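Local coordinates for protein probable mannosyltransferase KTR4 (Saccharomyces cerevisiae, PDB 5A07) that is probably a glycosyltransferase of the GT-A class, a lumenal mannosyltransferase-family protein that holds guanosine-5'-diphosphate and a manganese ion, at residues K104-S109 against S223-V228; S122-E127 against K155-K160; E128-N133 against C239-D244. All blocks are in the same frame, centred on the assembly; numbering follows the deposited sequence.

Contact 1: residues K104-S109 against S223-V228; sequences KGTILS and SKYKYV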
loop_
_atom_site.group_PDB
_atom_site.type_symbol
_atom_site.label_atom_id
_atom_site.label_comp_id
_atom_site.label_asym_id
_atom_site.label_seq_id
_atom_site.Cartn_x
_atom_site.Cartn_y
_atom_site.Cartn_z
ATOM N N LYS B 104 -17.273 5.767 -8.553
ATOM C CA LYS B 104 -16.920 7.031 -7.909
ATOM C C LYS B 104 -15.436 7.008 -7.448
ATOM O O LYS B 104 -15.128 6.796 -6.276
ATOM C CB LYS B 104 -17.782 7.319 -6.669
ATOM C CG LYS B 104 -19.236 7.138 -6.853
ATOM C CD LYS B 104 -19.876 8.181 -7.633
ATOM C CE LYS B 104 -21.323 8.348 -7.113
ATOM N NZ LYS B 104 -22.100 8.879 -8.272
ATOM N N GLY B 105 -14.544 7.226 -8.411
ATOM C CA GLY B 105 -13.148 7.009 -8.199
ATOM C C GLY B 105 -12.327 8.086 -8.858
ATOM O O GLY B 105 -12.803 8.729 -9.827
ATOM N N THR B 106 -11.109 8.262 -8.327
ATOM C CA THR B 106 -10.163 9.211 -8.860
ATOM C C THR B 106 -8.777 8.614 -8.759
ATOM O O THR B 106 -8.499 7.820 -7.854
ATOM C CB THR B 106 -10.234 10.550 -8.131
ATOM O OG1 THR B 106 -9.471 11.561 -8.794
ATOM C CG2 THR B 106 -9.823 10.409 -6.669
ATOM N N ILE B 107 -7.932 9.046 -9.680
ATOM C CA ILE B 107 -6.498 8.869 -9.550
ATOM C C ILE B 107 -5.970 9.971 -8.704
ATOM O O ILE B 107 -6.301 11.115 -8.948
ATOM C CB ILE B 107 -5.856 8.863 -10.913
ATOM C CG1 ILE B 107 -6.441 7.700 -11.682
ATOM C CG2 ILE B 107 -4.377 8.637 -10.746
ATOM C CD1 ILE B 107 -6.449 7.985 -13.089
ATOM N N LEU B 108 -5.265 9.648 -7.629
ATOM C CA LEU B 108 -4.832 10.615 -6.667
ATOM C C LEU B 108 -3.329 10.742 -6.609
ATOM O O LEU B 108 -2.615 9.737 -6.519
ATOM C CB LEU B 108 -5.316 10.215 -5.261
ATOM C CG LEU B 108 -4.727 11.047 -4.112
ATOM C CD1 LEU B 108 -5.209 12.486 -4.108
ATOM C CD2 LEU B 108 -5.065 10.424 -2.764
ATOM N N SER B 109 -2.803 11.974 -6.613
ATOM C CA SER B 109 -1.395 12.180 -6.390
ATOM C C SER B 109 -1.190 13.351 -5.415
ATOM O O SER B 109 -1.658 14.471 -5.673
ATOM C CB SER B 109 -0.620 12.548 -7.670
ATOM O OG SER B 109 -0.900 11.739 -8.803
ATOM N N SER B 223 -14.238 14.055 -0.879
ATOM C CA SER B 223 -15.489 13.685 -0.133
ATOM C C SER B 223 -16.423 13.012 -1.119
ATOM O O SER B 223 -17.198 12.200 -0.760
ATOM C CB SER B 223 -16.158 14.931 0.515
ATOM O OG SER B 223 -16.801 15.710 -0.523
ATOM N N LYS B 224 -16.374 13.355 -2.407
ATOM C CA LYS B 224 -17.284 12.758 -3.365
ATOM C C LYS B 224 -16.847 11.389 -3.933
ATOM O O LYS B 224 -17.496 10.853 -4.836
ATOM C CB LYS B 224 -17.489 13.749 -4.532
ATOM C CG LYS B 224 -16.226 14.188 -5.305
ATOM C CD LYS B 224 -16.538 15.216 -6.412
ATOM C CE LYS B 224 -15.283 15.761 -7.056
ATOM N NZ LYS B 224 -14.403 16.584 -6.174
ATOM N N TYR B 225 -15.706 10.863 -3.531
ATOM C CA TYR B 225 -15.229 9.585 -4.130
ATOM C C TYR B 225 -15.284 8.446 -3.100
ATOM O O TYR B 225 -14.990 8.667 -1.934
ATOM C CB TYR B 225 -13.811 9.736 -4.638
ATOM C CG TYR B 225 -13.622 10.730 -5.747
ATOM C CD1 TYR B 225 -14.206 10.552 -6.950
ATOM C CD2 TYR B 225 -12.937 11.885 -5.532
ATOM C CE1 TYR B 225 -14.025 11.451 -7.985
ATOM C CE2 TYR B 225 -12.749 12.808 -6.524
ATOM C CZ TYR B 225 -13.285 12.581 -7.756
ATOM O OH TYR B 225 -13.092 13.534 -8.730
ATOM N N LYS B 226 -15.524 7.236 -3.618
ATOM C CA LYS B 226 -15.417 6.009 -2.865
ATOM C C LYS B 226 -14.023 5.330 -3.030
ATOM O O LYS B 226 -13.531 4.667 -2.096
ATOM C CB LYS B 226 -16.529 5.032 -3.334
ATOM C CG LYS B 226 -16.510 3.680 -2.618
ATOM C CD LYS B 226 -17.722 2.869 -2.974
ATOM C CE LYS B 226 -17.673 1.438 -2.461
ATOM N NZ LYS B 226 -17.450 1.319 -1.013
ATOM N N TYR B 227 -13.395 5.526 -4.204
ATOM C CA TYR B 227 -12.132 4.813 -4.524
ATOM C C TYR B 227 -11.067 5.791 -4.912
ATOM O O TYR B 227 -11.385 6.788 -5.602
ATOM C CB TYR B 227 -12.335 3.906 -5.689
ATOM C CG TYR B 227 -13.230 2.737 -5.430
ATOM C CD1 TYR B 227 -12.787 1.644 -4.675
ATOM C CD2 TYR B 227 -14.538 2.739 -5.861
ATOM C CE1 TYR B 227 -13.596 0.581 -4.415
ATOM C CE2 TYR B 227 -15.353 1.650 -5.601
ATOM C CZ TYR B 227 -14.883 0.561 -4.895
ATOM O OH TYR B 227 -15.727 -0.539 -4.601
ATOM N N VAL B 228 -9.815 5.454 -4.572
ATOM C CA VAL B 228 -8.677 6.207 -5.072
ATOM C C VAL B 228 -7.716 5.186 -5.642
ATOM O O VAL B 228 -7.595 4.055 -5.123
ATOM C CB VAL B 228 -7.940 7.107 -4.047
ATOM C CG1 VAL B 228 -8.854 8.208 -3.423
ATOM C CG2 VAL B 228 -7.329 6.304 -2.993
#

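Contact 2: residues S122-E127 against K155-K160; sequences SIQQLE and KSILPK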
loop_
_atom_site.group_PDB
_atom_site.type_symbol
_atom_site.label_atom_id
_atom_site.label_comp_id
_atom_site.label_asym_id
_atom_site.label_seq_id
_atom_site.Cartn_x
_atom_site.Cartn_y
_atom_site.Cartn_z
ATOM N N SER B 122 4.675 9.507 -14.877
ATOM C CA SER B 122 3.759 8.516 -14.278
ATOM C C SER B 122 2.401 8.566 -14.911
ATOM O O SER B 122 1.840 7.520 -15.241
ATOM C CB SER B 122 3.640 8.723 -12.758
ATOM O OG SER B 122 4.868 8.640 -12.096
ATOM N N ILE B 123 1.863 9.751 -15.105
ATOM C CA ILE B 123 0.548 9.922 -15.686
ATOM C C ILE B 123 0.497 9.389 -17.100
ATOM O O ILE B 123 -0.421 8.706 -17.488
ATOM C CB ILE B 123 0.151 11.377 -15.615
ATOM C CG1 ILE B 123 -0.108 11.798 -14.164
ATOM C CG2 ILE B 123 -1.040 11.599 -16.435
ATOM C CD1 ILE B 123 -0.076 13.323 -13.981
ATOM N N GLN B 124 1.540 9.656 -17.879
ATOM C CA GLN B 124 1.550 9.205 -19.273
ATOM C C GLN B 124 1.531 7.664 -19.373
ATOM O O GLN B 124 0.844 7.069 -20.212
ATOM C CB GLN B 124 2.797 9.768 -19.994
ATOM C CG GLN B 124 2.609 11.264 -20.281
ATOM C CD GLN B 124 3.817 11.891 -20.933
ATOM O OE1 GLN B 124 4.907 11.509 -20.599
ATOM N NE2 GLN B 124 3.622 12.925 -21.732
ATOM N N GLN B 125 2.281 7.040 -18.541
ATOM C CA GLN B 125 2.233 5.598 -18.467
ATOM C C GLN B 125 0.921 5.018 -17.970
ATOM O O GLN B 125 0.433 3.975 -18.511
ATOM C CB GLN B 125 3.401 5.136 -17.612
ATOM C CG GLN B 125 4.653 5.402 -18.443
ATOM C CD GLN B 125 5.793 4.908 -17.730
ATOM O OE1 GLN B 125 6.422 5.690 -17.028
ATOM N NE2 GLN B 125 5.924 3.630 -17.671
ATOM N N LEU B 126 0.312 5.658 -16.979
ATOM C CA LEU B 126 -0.988 5.165 -16.468
ATOM C C LEU B 126 -2.042 5.378 -17.553
ATOM O O LEU B 126 -2.948 4.536 -17.730
ATOM C CB LEU B 126 -1.407 5.912 -15.194
ATOM C CG LEU B 126 -2.777 5.574 -14.640
ATOM C CD1 LEU B 126 -2.781 4.147 -14.250
ATOM C CD2 LEU B 126 -3.044 6.507 -13.447
ATOM N N GLU B 127 -1.968 6.487 -18.276
ATOM C CA GLU B 127 -2.949 6.721 -19.364
ATOM C C GLU B 127 -2.783 5.633 -20.475
ATOM O O GLU B 127 -3.760 5.029 -20.948
ATOM C CB GLU B 127 -2.733 8.098 -19.978
ATOM C CG GLU B 127 -3.307 9.254 -19.159
ATOM C CD GLU B 127 -4.827 9.356 -19.233
ATOM O OE1 GLU B 127 -5.358 9.221 -20.361
ATOM O OE2 GLU B 127 -5.499 9.612 -18.198
ATOM N N LYS B 155 -2.261 19.769 -17.618
ATOM C CA LYS B 155 -3.289 19.755 -18.625
ATOM C C LYS B 155 -2.721 19.557 -20.031
ATOM O O LYS B 155 -3.386 18.966 -20.877
ATOM C CB LYS B 155 -4.169 21.012 -18.575
ATOM C CG LYS B 155 -5.071 20.977 -17.354
ATOM C CD LYS B 155 -5.946 22.224 -17.274
ATOM C CE LYS B 155 -5.155 23.361 -16.683
ATOM N NZ LYS B 155 -6.098 24.406 -16.172
ATOM N N SER B 156 -1.541 20.088 -20.283
ATOM C CA SER B 156 -0.996 19.993 -21.651
ATOM C C SER B 156 -0.749 18.529 -22.058
ATOM O O SER B 156 -0.658 18.235 -23.263
ATOM C CB SER B 156 0.302 20.832 -21.738
ATOM O OG SER B 156 1.363 20.175 -21.093
ATOM N N ILE B 157 -0.601 17.602 -21.067
ATOM C CA ILE B 157 -0.227 16.236 -21.424
ATOM C C ILE B 157 -1.377 15.248 -21.344
ATOM O O ILE B 157 -1.185 14.070 -21.573
ATOM C CB ILE B 157 1.060 15.793 -20.674
ATOM C CG1 ILE B 157 0.925 15.956 -19.154
ATOM C CG2 ILE B 157 2.212 16.634 -21.145
ATOM C CD1 ILE B 157 0.280 14.774 -18.513
ATOM N N LEU B 158 -2.586 15.731 -21.047
ATOM C CA LEU B 158 -3.772 14.914 -20.944
ATOM C C LEU B 158 -4.756 15.270 -22.006
ATOM O O LEU B 158 -4.756 16.391 -22.455
ATOM C CB LEU B 158 -4.430 15.139 -19.574
ATOM C CG LEU B 158 -3.776 14.394 -18.383
ATOM C CD1 LEU B 158 -4.352 14.897 -17.053
ATOM C CD2 LEU B 158 -3.948 12.892 -18.504
ATOM N N PRO B 159 -5.656 14.357 -22.366
ATOM C CA PRO B 159 -6.697 14.773 -23.294
ATOM C C PRO B 159 -7.525 15.909 -22.758
ATOM O O PRO B 159 -7.664 16.124 -21.525
ATOM C CB PRO B 159 -7.566 13.550 -23.440
ATOM C CG PRO B 159 -6.661 12.429 -23.102
ATOM C CD PRO B 159 -5.730 12.934 -22.044
ATOM N N LYS B 160 -8.092 16.672 -23.689
ATOM C CA LYS B 160 -8.857 17.864 -23.304
ATOM C C LYS B 160 -10.071 17.515 -22.421
ATOM O O LYS B 160 -10.474 18.276 -21.562
ATOM C CB LYS B 160 -9.235 18.593 -24.618
ATOM C CG LYS B 160 -10.566 19.282 -24.723
ATOM C CD LYS B 160 -10.927 19.503 -26.204
ATOM C CE LYS B 160 -12.303 20.113 -26.302
ATOM N NZ LYS B 160 -12.197 21.488 -25.761
#

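Contact 3: residues E128-N133 against C239-D244; sequences EEYNKN and CKINYD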
loop_
_atom_site.group_PDB
_atom_site.type_symbol
_atom_site.label_atom_id
_atom_site.label_comp_id
_atom_site.label_asym_id
_atom_site.label_seq_id
_atom_site.Cartn_x
_atom_site.Cartn_y
_atom_site.Cartn_z
ATOM N N GLU B 128 -1.549 5.430 -20.870
ATOM C CA GLU B 128 -1.246 4.520 -21.981
ATOM C C GLU B 128 -1.650 3.078 -21.627
ATOM O O GLU B 128 -2.184 2.368 -22.456
ATOM C CB GLU B 128 0.231 4.580 -22.309
ATOM C CG GLU B 128 0.754 3.616 -23.411
ATOM C CD GLU B 128 -0.050 3.708 -24.726
ATOM O OE1 GLU B 128 -0.686 4.753 -25.007
ATOM O OE2 GLU B 128 -0.153 2.714 -25.465
ATOM N N GLU B 129 -1.418 2.638 -20.395
ATOM C CA GLU B 129 -1.677 1.256 -20.060
ATOM C C GLU B 129 -3.098 1.032 -19.557
ATOM O O GLU B 129 -3.543 -0.101 -19.488
ATOM C CB GLU B 129 -0.698 0.769 -18.977
ATOM C CG GLU B 129 0.785 0.859 -19.372
ATOM C CD GLU B 129 1.162 0.185 -20.740
ATOM O OE1 GLU B 129 0.490 -0.765 -21.169
ATOM O OE2 GLU B 129 2.115 0.690 -21.433
ATOM N N TYR B 130 -3.775 2.097 -19.144
ATOM C CA TYR B 130 -5.100 1.987 -18.521
ATOM C C TYR B 130 -6.099 3.106 -18.809
ATOM O O TYR B 130 -7.151 2.904 -19.483
ATOM C CB TYR B 130 -4.971 1.796 -17.002
ATOM C CG TYR B 130 -6.339 1.742 -16.312
ATOM C CD1 TYR B 130 -7.197 0.681 -16.521
ATOM C CD2 TYR B 130 -6.792 2.766 -15.515
ATOM C CE1 TYR B 130 -8.426 0.610 -15.936
ATOM C CE2 TYR B 130 -8.074 2.730 -14.888
ATOM C CZ TYR B 130 -8.875 1.636 -15.121
ATOM O OH TYR B 130 -10.094 1.509 -14.523
ATOM N N ASN B 131 -5.794 4.276 -18.312
ATOM C CA ASN B 131 -6.811 5.289 -18.169
ATOM C C ASN B 131 -7.309 5.948 -19.455
ATOM O O ASN B 131 -8.365 6.503 -19.449
ATOM C CB ASN B 131 -6.395 6.347 -17.141
ATOM C CG ASN B 131 -7.611 7.028 -16.465
ATOM O OD1 ASN B 131 -8.656 6.425 -16.270
ATOM N ND2 ASN B 131 -7.485 8.342 -16.224
ATOM N N LYS B 132 -6.575 5.835 -20.562
ATOM C CA LYS B 132 -7.029 6.416 -21.805
ATOM C C LYS B 132 -8.297 5.720 -22.251
ATOM O O LYS B 132 -9.072 6.309 -22.977
ATOM C CB LYS B 132 -5.978 6.320 -22.901
ATOM C CG LYS B 132 -5.786 4.904 -23.458
ATOM C CD LYS B 132 -4.661 4.866 -24.473
ATOM C CE LYS B 132 -4.469 3.454 -25.012
ATOM N NZ LYS B 132 -3.305 3.507 -25.938
ATOM N N ASN B 133 -8.539 4.508 -21.772
ATOM C CA ASN B 133 -9.757 3.805 -22.145
ATOM C C ASN B 133 -10.903 3.881 -21.157
ATOM O O ASN B 133 -11.984 3.362 -21.437
ATOM C CB ASN B 133 -9.419 2.322 -22.440
ATOM C CG ASN B 133 -8.583 2.174 -23.648
ATOM O OD1 ASN B 133 -8.784 2.888 -24.601
ATOM N ND2 ASN B 133 -7.576 1.372 -23.584
ATOM N N CYS B 239 1.903 -3.025 -18.428
ATOM C CA CYS B 239 0.974 -3.939 -19.017
ATOM C C CYS B 239 -0.385 -3.337 -19.175
ATOM O O CYS B 239 -0.901 -2.675 -18.276
ATOM C CB CYS B 239 0.851 -5.205 -18.140
ATOM S SG CYS B 239 2.403 -6.001 -17.736
ATOM N N LYS B 240 -1.010 -3.633 -20.300
ATOM C CA LYS B 240 -2.326 -3.115 -20.570
ATOM C C LYS B 240 -3.390 -3.730 -19.654
ATOM O O LYS B 240 -3.474 -4.945 -19.507
ATOM C CB LYS B 240 -2.713 -3.407 -22.004
ATOM C CG LYS B 240 -1.972 -2.497 -22.967
ATOM C CD LYS B 240 -2.641 -2.396 -24.319
ATOM C CE LYS B 240 -1.578 -2.098 -25.389
ATOM N NZ LYS B 240 -1.147 -3.398 -25.936
ATOM N N ILE B 241 -4.246 -2.860 -19.165
ATOM C CA ILE B 241 -5.352 -3.234 -18.307
ATOM C C ILE B 241 -6.634 -2.858 -19.008
ATOM O O ILE B 241 -6.932 -1.671 -19.165
ATOM C CB ILE B 241 -5.265 -2.537 -16.957
ATOM C CG1 ILE B 241 -3.955 -2.916 -16.295
ATOM C CG2 ILE B 241 -6.502 -2.885 -16.066
ATOM C CD1 ILE B 241 -3.882 -4.381 -15.821
ATOM N N ASN B 242 -7.390 -3.877 -19.427
ATOM C CA ASN B 242 -8.554 -3.702 -20.288
ATOM C C ASN B 242 -9.939 -3.923 -19.612
ATOM O O ASN B 242 -10.919 -4.252 -20.262
ATOM C CB ASN B 242 -8.394 -4.616 -21.497
ATOM C CG ASN B 242 -7.348 -4.091 -22.428
ATOM O OD1 ASN B 242 -7.344 -2.929 -22.764
ATOM N ND2 ASN B 242 -6.471 -4.930 -22.842
ATOM N N TYR B 243 -9.990 -3.739 -18.319
ATOM C CA TYR B 243 -11.211 -3.729 -17.542
ATOM C C TYR B 243 -11.125 -2.575 -16.589
ATOM O O TYR B 243 -10.034 -2.145 -16.219
ATOM C CB TYR B 243 -11.423 -5.042 -16.773
ATOM C CG TYR B 243 -10.308 -5.404 -15.808
ATOM C CD1 TYR B 243 -9.181 -6.019 -16.256
ATOM C CD2 TYR B 243 -10.404 -5.061 -14.465
ATOM C CE1 TYR B 243 -8.148 -6.324 -15.401
ATOM C CE2 TYR B 243 -9.398 -5.348 -13.609
ATOM C CZ TYR B 243 -8.269 -5.989 -14.070
ATOM O OH TYR B 243 -7.257 -6.286 -13.242
ATOM N N ASP B 244 -12.281 -2.086 -16.184
ATOM C CA ASP B 244 -12.412 -0.996 -15.181
ATOM C C ASP B 244 -12.048 -1.519 -13.795
ATOM O O ASP B 244 -12.703 -2.397 -13.258
ATOM C CB ASP B 244 -13.827 -0.461 -15.217
ATOM C CG ASP B 244 -14.043 0.777 -14.362
ATOM O OD1 ASP B 244 -13.559 0.846 -13.208
ATOM O OD2 ASP B 244 -14.684 1.725 -14.858
HETATM O O HOH W 1 -6.918 0.443 -20.927
#

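Contact 1: residues K104-S109 against S223-V228
Parallel strands start to pair where Gly105 and Thr106 lie beside Tyr227 and Val228. The carbonyl oxygen of Lys104 takes two consecutive amides, Lys226 N at 2.7 Å and Tyr227 N at 3.0 Å, and Thr106 N then bonds to Tyr227 O at 3.1 Å. Gly105 brings its CA to 3.1 Å from Tyr227 O, a CA-H...O contact. The main side-chain feature is Thr106 on Tyr225, the two crossing at about a right angle. CB of Thr106 sits over the middle of the Tyr225 ring, 3.7 Å from its centroid, a CH-pi contact, while CG2 leans towards Tyr225 CD2. OG1 is anti to the backbone N (chi1 -170°) and hydrogen-bonds to Thr139 of the next strand. The opposite face of the ring carries CG of Lys224, whose amine forms a salt bridge with Glu165, and the ring is thus clamped between two aliphatic groups. Further along, CG2 of Thr106 reaches CG1 of Val228 at 4.0 Å and the CB atoms of Leu108 and Val228 meet at 4.2 Å. This is neighbouring-strand pairing in the central sheet of a Rossmann-like GT-A fold.

Contact 2: residues S122-E127 against K155-K160
OE2 of Glu127, which rests 3.6 Å from CD2 of Leu158, is gripped by two polar groups, the hydroxyl of Tyr138 and ND2 of Asn131. The other carboxylate oxygen, OE1, forms a salt bridge with Arg162, so both oxygens of this buried acid are satisfied and the negative charge is probably balanced by the arginine. The same CD2 methyl of Leu158 also meets the acid's stem, at 3.8 Å from Glu127 CG, the two side chains crossing at about a right angle. A bend at chi2 (-74°) places Glu127 CD beside that methyl instead of letting the chain run out straight. Glu127 OE1 passes CD of Pro159 at 4.1 Å, with the glutamate chain and the proline sliding past each other in opposite directions.

One helical turn earlier, CG2 of Ile123 serves as the apolar partner. Ile123 CG2 touches Leu158 CD2 at 3.8 Å and Ile157 CD1 at 4.0 Å, again with the side chains crossing roughly at right angles. CG1 of Ile157 lies between its backbone N and carbonyl carbon (chi1 55°), and the chain continues from there to the CD1 methyl that meets the helix. At the exposed margin, Gln124 stretches out beyond CG and lays its amide NE2 by CB and CG2 of Ile157, 4.0 Å from CB, without a hydrogen bond between the segments.

On the sheet side of the contact, Ile123 and Leu158 both pack on Tyr138 of strand 138-142, and Leu158 also touches Val164 of strand 164-168. Helix 116-131 is thereby packed against the connection leaving helix 148-156, joining two successive beta-alpha-beta crossovers on one face of the parallel part of the mixed sheet, as in Rossmann-like nucleotide-binding folds.

Contact 3: residues E128-N133 against C239-D244
The last turn of helix 116-131, a wider pi-type turn at 128-131, docks on the loop that leads from strand 236-237 to helix 245-251, with Glu129 and Tyr130 facing Lys240 and Ile241. One direct hydrogen bond joins the backbones: Ile241 N donates to Glu129 O at 2.9 Å, and the bond is nearly straight, with an N-H...O angle of 165°. CA of Lys240 adds a CA-H...O contact to the same oxygen. A water bridges the two segments, donating to Tyr130 O and to Ile241 O (2.8 Å) while accepting from ND2 of Asn133, so that two carbonyls and a side-chain amide share one bridge.

The ring of Tyr130 carries much of the packing. Its CG is anti to the backbone N (chi1 177°), and the ring edge is turned to the loop. Tyr130 CD1 meets CG2 of Ile241 at 3.7 Å, while Tyr130 CE1 approaches Tyr243 O to 3.2 Å in the plane of the ring. Tyr130 OH comes 3.5 Å from CA of Asp244 and accepts the amide of Val245, just beyond the loop.

At the other end, CB of Glu129 lies 3.5 Å from Cys239 O; a bend at chi2 turns CD back towards the loop backbone. Glu129 OE1 touches CG of Lys240 at 3.5 Å. The side chain of Cys239 leaves the backbone away from the helix, and its SG is in a disulfide with Cys397. Within the helix end, Lys132 NZ makes a salt bridge with Glu128 OE1 at 3.0 Å.

Asp244 is the N-cap of helix 245-251, its OD1 taking the amide of Gln247, and OD2 hydrogen-bonds to Tyr136 OH. The loop passes from a disulfide to this N-cap, a helix-to-loop junction in the GT-A fold, with the C-terminal end of helix 116-131 lying on it.

The three contacts share one structural unit, strand 105-110 followed by helix 116-131. Ile107, which takes no part in the pairing of contact 1, joins that strand to the helix: its CG2 lies 3.7 Å from Leu126 CD2 in contact 2, and its CD1 packs on Asn131 in contact 3. Contacts 2 and 3 occupy successive turns of the helix, their centres about 13 Å apart, against about 17 Å from contact 1 to either. The side chain of Leu108 is about 9 Å from the bound guanosine-5'-diphosphate and that of Ile123 about 11 Å. Ser122 OG hydrogen-bonds the backbone of Glu232, a manganese ligand, which connects the helix to the manganese site through the backbone of one of its ligands.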